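Local coordinates for putative c-1-tetrahydrofolate synthase, cytoplasmic (Leishmania major, PDB 4A26), which catalyses the NAD(P)-dependent oxidation of N5,N10-methylenetetrahydrofolate and the hydrolysis of the resulting methenyl form, interconverting one-carbon folates as a homodimer, at the interface of chains A and B. Residues are numbered along the deposited sequence; one frame, centred on the assembly and turned at random. Chains: chain A/B, Putative c-1-tetrahydrofolate synthase, cytoplasmic.

The interface of chains A and B. Residues chain A 186-187, 189-191; chain B 173, 194, 196.
A:Met186, near the end of helix 178-187, reaches across to B:Ile194 on strand 191-195 and forms the apolar centre of this patch. Its thioether sulfur SD lies 3.5 Å from the branch methyl CG2 of B:Ile194, and the two side chains meet at about a right angle. CG stands anti to the backbone N (chi1 174°), which sends the chain toward chain B, and the bend at chi3 (61°) brings the terminal methyl CE to 3.9 Å from CD1. A flexible, unbranched methionine can mould itself to this rigid, beta-branched residue.

Next outward comes B:His196; CG of A:Met186 lies above the plane of its ring, near the rim, 3.9 Å from CD2. The histidine NE2 gives a long hydrogen bond of 3.3 Å to the backbone O of A:Ala190; the acceptor lies in the ring plane, but the donor sits well above the carbonyl plane. The flat ring thus offers a face to methionine and arginine and an in-plane N-H.

At the rim the extended B:Arg173 runs antiparallel to A:Met186, its aliphatic part against the thioether. Within chain B, its guanidinium lies over one face of the B:His196 ring, NH1 near the centre, which may steady both groups. End-on, NH1 and NH2 both donate hydrogen bonds to the amide oxygen OD1 of A:Asn189, at 3.0 Å nearly along the C=O axis and at 2.9 Å from above the carbonyl plane. Short asparagine offers a neutral acceptor and readily takes the positive phi found here. Arginine serves both layers, greasy along its stem and polar at its head.

Repeated by the two-fold axis, the patch joins the NAD(P)-binding domains of the homodimer and likely steadies their relative placement.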
loop_
_atom_site.group_PDB
_atom_site.type_symbol
_atom_site.label_atom_id
_atom_site.label_comp_id
_atom_site.label_asym_id
_atom_site.label_seq_id
_atom_site.Cartn_x
_atom_site.Cartn_y
_atom_site.Cartn_z
ATOM N N MET A 186 -8.172 -4.204 -5.890
ATOM C CA MET A 186 -9.076 -3.468 -4.996
ATOM C C MET A 186 -9.384 -2.098 -5.569
ATOM O O MET A 186 -10.510 -1.617 -5.476
ATOM C CB MET A 186 -8.483 -3.310 -3.591
ATOM C CG MET A 186 -9.330 -2.426 -2.665
ATOM S SD MET A 186 -8.932 -2.592 -0.918
ATOM C CE MET A 186 -7.221 -2.055 -0.905
ATOM N N LYS A 187 -8.369 -1.474 -6.156
ATOM C CA LYS A 187 -8.525 -0.202 -6.853
ATOM C C LYS A 187 -9.509 -0.357 -8.020
ATOM O O LYS A 187 -10.217 0.592 -8.379
ATOM C CB LYS A 187 -7.157 0.265 -7.350
ATOM C CG LYS A 187 -7.127 1.593 -8.077
ATOM C CD LYS A 187 -5.759 1.795 -8.737
ATOM C CE LYS A 187 -5.547 3.238 -9.145
ATOM N NZ LYS A 187 -6.687 3.783 -9.950
ATOM N N ASN A 189 -11.981 -2.303 -7.749
ATOM C CA ASN A 189 -13.219 -2.583 -7.010
ATOM C C ASN A 189 -13.602 -4.059 -6.916
ATOM O O ASN A 189 -14.774 -4.401 -6.716
ATOM C CB ASN A 189 -14.380 -1.720 -7.520
ATOM C CG ASN A 189 -14.191 -0.254 -7.196
ATOM O OD1 ASN A 189 -13.370 0.105 -6.346
ATOM N ND2 ASN A 189 -14.950 0.607 -7.868
ATOM N N ALA A 190 -12.601 -4.925 -7.046
ATOM C CA ALA A 190 -12.750 -6.327 -6.684
ATOM C C ALA A 190 -12.495 -6.401 -5.190
ATOM O O ALA A 190 -11.701 -5.629 -4.658
ATOM C CB ALA A 190 -11.755 -7.193 -7.440
ATOM N N THR A 191 -13.185 -7.304 -4.507
ATOM C CA THR A 191 -12.985 -7.476 -3.082
ATOM C C THR A 191 -11.887 -8.518 -2.924
ATOM O O THR A 191 -12.036 -9.654 -3.368
ATOM C CB THR A 191 -14.287 -7.874 -2.379
ATOM O OG1 THR A 191 -15.289 -6.885 -2.660
ATOM C CG2 THR A 191 -14.086 -7.959 -0.883
ATOM N N ARG B 173 -11.536 0.838 3.316
ATOM C CA ARG B 173 -10.216 0.876 2.690
ATOM C C ARG B 173 -9.631 2.291 2.719
ATOM O O ARG B 173 -8.949 2.704 1.779
ATOM C CB ARG B 173 -10.314 0.382 1.242
ATOM C CG ARG B 173 -11.301 1.165 0.372
ATOM C CD ARG B 173 -11.218 0.739 -1.077
ATOM N NE ARG B 173 -12.366 1.188 -1.856
ATOM C CZ ARG B 173 -12.554 0.918 -3.146
ATOM N NH1 ARG B 173 -11.663 0.199 -3.824
ATOM N NH2 ARG B 173 -13.643 1.362 -3.766
ATOM N N ILE B 194 -10.403 -7.064 2.635
ATOM C CA ILE B 194 -10.824 -5.671 2.786
ATOM C C ILE B 194 -12.142 -5.436 2.043
ATOM O O ILE B 194 -12.187 -5.514 0.808
ATOM C CB ILE B 194 -9.754 -4.708 2.229
ATOM C CG1 ILE B 194 -8.437 -4.860 3.004
ATOM C CG2 ILE B 194 -10.238 -3.260 2.293
ATOM C CD1 ILE B 194 -7.252 -4.174 2.333
ATOM N N HIS B 196 -15.429 -2.935 1.036
ATOM C CA HIS B 196 -15.571 -1.532 0.647
ATOM C C HIS B 196 -16.840 -1.342 -0.204
ATOM O O HIS B 196 -17.639 -2.270 -0.337
ATOM C CB HIS B 196 -14.309 -1.078 -0.102
ATOM C CG HIS B 196 -13.867 -2.021 -1.178
ATOM N ND1 HIS B 196 -14.462 -2.065 -2.420
ATOM C CD2 HIS B 196 -12.888 -2.956 -1.197
ATOM C CE1 HIS B 196 -13.871 -2.989 -3.157
ATOM N NE2 HIS B 196 -12.912 -3.544 -2.440
#